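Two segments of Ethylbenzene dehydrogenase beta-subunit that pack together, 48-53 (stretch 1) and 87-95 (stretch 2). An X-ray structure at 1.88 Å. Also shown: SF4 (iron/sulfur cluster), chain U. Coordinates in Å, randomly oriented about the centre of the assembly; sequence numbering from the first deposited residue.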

# COMPACT_ATOMS: atom_id res chain seq x y z
N THR B 48 -15.94 0.26 -18.57
CA THR B 48 -14.45 0.17 -18.59
C THR B 48 -13.87 -0.26 -17.22
O THR B 48 -12.67 -0.42 -17.07
CB THR B 48 -13.83 1.52 -18.93
OG1 THR B 48 -14.09 2.45 -17.85
CG2 THR B 48 -14.40 2.09 -20.30
N GLU B 49 -14.75 -0.44 -16.24
CA GLU B 49 -14.32 -0.61 -14.86
C GLU B 49 -13.46 -1.83 -14.64
O GLU B 49 -12.56 -1.81 -13.82
CB GLU B 49 -15.55 -0.70 -13.94
CG GLU B 49 -16.41 0.53 -13.95
CD GLU B 49 -17.70 0.36 -14.73
OE1 GLU B 49 -17.70 -0.37 -15.76
OE2 GLU B 49 -18.69 0.96 -14.29
N HIS B 50 -13.73 -2.90 -15.38
CA HIS B 50 -12.90 -4.08 -15.36
C HIS B 50 -11.56 -3.93 -16.08
O HIS B 50 -10.74 -4.80 -15.97
CB HIS B 50 -13.62 -5.24 -16.02
CG HIS B 50 -13.92 -5.04 -17.48
ND1 HIS B 50 -14.90 -4.18 -17.92
CD2 HIS B 50 -13.32 -5.54 -18.60
CE1 HIS B 50 -14.93 -4.20 -19.25
NE2 HIS B 50 -14.00 -5.03 -19.68
N MET B 51 -11.40 -2.89 -16.90
CA MET B 51 -10.22 -2.78 -17.73
C MET B 51 -9.07 -2.23 -16.95
O MET B 51 -9.17 -1.13 -16.37
CB MET B 51 -10.49 -1.86 -18.90
CG MET B 51 -11.70 -2.22 -19.74
SD MET B 51 -11.91 -0.99 -21.04
CE MET B 51 -13.35 -1.62 -21.93
N ARG B 52 -7.97 -2.97 -16.95
CA ARG B 52 -6.69 -2.51 -16.41
C ARG B 52 -5.73 -2.44 -17.55
O ARG B 52 -4.92 -3.35 -17.78
CB ARG B 52 -6.19 -3.45 -15.29
CG ARG B 52 -6.92 -3.26 -13.99
CD ARG B 52 -8.17 -4.13 -13.94
NE ARG B 52 -8.87 -3.99 -12.65
CZ ARG B 52 -9.93 -4.70 -12.33
NH1 ARG B 52 -10.45 -5.55 -13.19
NH2 ARG B 52 -10.50 -4.56 -11.14
N TRP B 53 -5.85 -1.36 -18.30
CA TRP B 53 -5.01 -1.16 -19.49
C TRP B 53 -3.57 -1.21 -19.06
O TRP B 53 -2.77 -1.82 -19.73
CB TRP B 53 -5.29 0.16 -20.17
CG TRP B 53 -6.65 0.35 -20.74
CD1 TRP B 53 -7.61 -0.60 -20.98
CD2 TRP B 53 -7.17 1.58 -21.25
NE1 TRP B 53 -8.68 -0.03 -21.58
CE2 TRP B 53 -8.44 1.30 -21.78
CE3 TRP B 53 -6.66 2.89 -21.33
CZ2 TRP B 53 -9.24 2.29 -22.31
CZ3 TRP B 53 -7.43 3.85 -21.89
CH2 TRP B 53 -8.71 3.55 -22.39
N THR B 87 -13.30 -13.70 -20.17
CA THR B 87 -14.53 -13.39 -19.48
C THR B 87 -14.29 -12.18 -18.58
O THR B 87 -13.15 -11.71 -18.43
CB THR B 87 -14.94 -14.58 -18.61
OG1 THR B 87 -13.87 -14.81 -17.69
CG2 THR B 87 -15.24 -15.85 -19.47
N LEU B 88 -15.37 -11.66 -17.99
CA LEU B 88 -15.28 -10.56 -17.04
C LEU B 88 -14.37 -10.94 -15.87
O LEU B 88 -13.53 -10.14 -15.42
CB LEU B 88 -16.66 -10.21 -16.49
CG LEU B 88 -16.72 -9.09 -15.45
CD1 LEU B 88 -15.84 -7.94 -15.89
CD2 LEU B 88 -18.18 -8.64 -15.20
N ILE B 89 -14.56 -12.17 -15.39
CA ILE B 89 -13.72 -12.67 -14.29
C ILE B 89 -12.28 -12.76 -14.73
O ILE B 89 -11.40 -12.28 -14.02
CB ILE B 89 -14.23 -14.00 -13.69
CG1 ILE B 89 -15.57 -13.77 -13.01
CG2 ILE B 89 -13.26 -14.59 -12.63
CD1 ILE B 89 -16.33 -15.05 -12.81
N ASP B 90 -12.02 -13.34 -15.91
CA ASP B 90 -10.65 -13.41 -16.44
C ASP B 90 -10.02 -12.01 -16.45
O ASP B 90 -8.82 -11.85 -16.21
CB ASP B 90 -10.60 -13.94 -17.88
CG ASP B 90 -10.94 -15.40 -18.01
OD1 ASP B 90 -10.70 -16.18 -17.07
OD2 ASP B 90 -11.42 -15.78 -19.11
N SER B 91 -10.86 -11.00 -16.74
CA SER B 91 -10.43 -9.65 -16.91
C SER B 91 -10.38 -8.89 -15.60
O SER B 91 -10.29 -7.67 -15.57
CB SER B 91 -11.34 -8.95 -17.93
OG SER B 91 -11.34 -9.70 -19.14
N GLY B 92 -10.50 -9.63 -14.50
CA GLY B 92 -10.28 -9.05 -13.18
C GLY B 92 -11.55 -8.68 -12.43
O GLY B 92 -11.48 -8.26 -11.28
N ASP B 93 -12.70 -8.81 -13.10
CA ASP B 93 -14.01 -8.58 -12.50
C ASP B 93 -14.10 -7.10 -12.21
O ASP B 93 -13.29 -6.32 -12.68
CB ASP B 93 -14.17 -9.41 -11.21
CG ASP B 93 -15.63 -9.83 -10.93
OD1 ASP B 93 -16.53 -8.95 -10.89
OD2 ASP B 93 -15.85 -11.05 -10.72
N ASP B 94 -15.11 -6.71 -11.42
CA ASP B 94 -15.32 -5.32 -11.02
C ASP B 94 -16.07 -5.46 -9.70
O ASP B 94 -17.31 -5.31 -9.61
CB ASP B 94 -16.11 -4.56 -12.08
CG ASP B 94 -16.49 -3.15 -11.64
OD1 ASP B 94 -15.77 -2.56 -10.83
OD2 ASP B 94 -17.51 -2.64 -12.15
N PHE B 95 -15.31 -5.81 -8.66
CA PHE B 95 -15.91 -6.23 -7.40
C PHE B 95 -16.82 -5.15 -6.85
O PHE B 95 -16.46 -3.97 -6.84
CB PHE B 95 -14.85 -6.51 -6.35
CG PHE B 95 -14.05 -7.76 -6.57
CD1 PHE B 95 -14.38 -8.69 -7.55
CD2 PHE B 95 -12.95 -8.01 -5.76
CE1 PHE B 95 -13.62 -9.81 -7.72
CE2 PHE B 95 -12.20 -9.14 -5.96
CZ PHE B 95 -12.55 -10.02 -6.92
FE1 SF4 U . -1.78 3.18 -21.74
FE2 SF4 U . -3.10 3.68 -19.53
FE3 SF4 U . -0.41 3.71 -19.51
FE4 SF4 U . -1.71 5.74 -20.71
S1 SF4 U . -1.75 5.24 -18.47
S2 SF4 U . 0.02 4.56 -21.61
S3 SF4 U . -3.58 4.64 -21.57
S4 SF4 U . -1.82 1.87 -19.89
O HOH W 1 -12.45 -6.30 -9.47

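Neither stretch pairs with the other as a strand; two turns meet instead. A type I turn from Thr-48 to Met-51 is closed by Met-51 N to Thr-48 O at 2.8 Å, and a second, from Ile-89 to Gly-92, by Gly-92 N to Ile-89 O at 2.8 Å. The closest pair of CA atoms across the contact is His-50 CA and Asp-94 CA, 5.1 Å apart, and the contact buries 304 Å² in total.

His-50 contributes most, with 72 Å² covered. Its CB lies 3.5 Å from Leu-88 CD1, while Ser-91 CB approaches the ring edge, 4.0 Å from His-50 CD2. Its backbone also takes part: His-50 CA is 3.5 Å from Asp-93 O, with an angle at hydrogen of 131°, consistent with a CA-H...O contact. Less favourably, His-50 O and Ser-91 O stand 2.9 Å apart, two acceptors with no proton to share.

Arg-52 helps offset that repulsion by placing a positive donor among these carbonyls. Its NH1 bonds Asp-93 O at 3.0 Å and 153°, the better aligned of its two direct hydrogen bonds across the contact; NH1 to Ser-91 O, at 3.2 Å and 125°, is weak, as is NH1 to His-50 O within its own stretch, at 2.9 Å and 127°. A water extends the network, accepting from Arg-52 NH2 (3.1 Å) and Phe-95 N (3.0 Å) and donating to Gly-92 O (2.8 Å). Gly-92 leaves room for the guanidinium: an ideal CB there would lie 2.5 Å from Arg-52 NH1, a clash, and its phi/psi of 99/-6 independently calls for glycine.

Asp-94, with 51 Å² covered, packs OD2 3.3 Å from Glu-49 CB. The carboxylates are like charges, with Glu-49 OE1 4.3 Å from Asp-94 OD2, but each of these oxygens has a hydrogen-bond partner elsewhere in the structure.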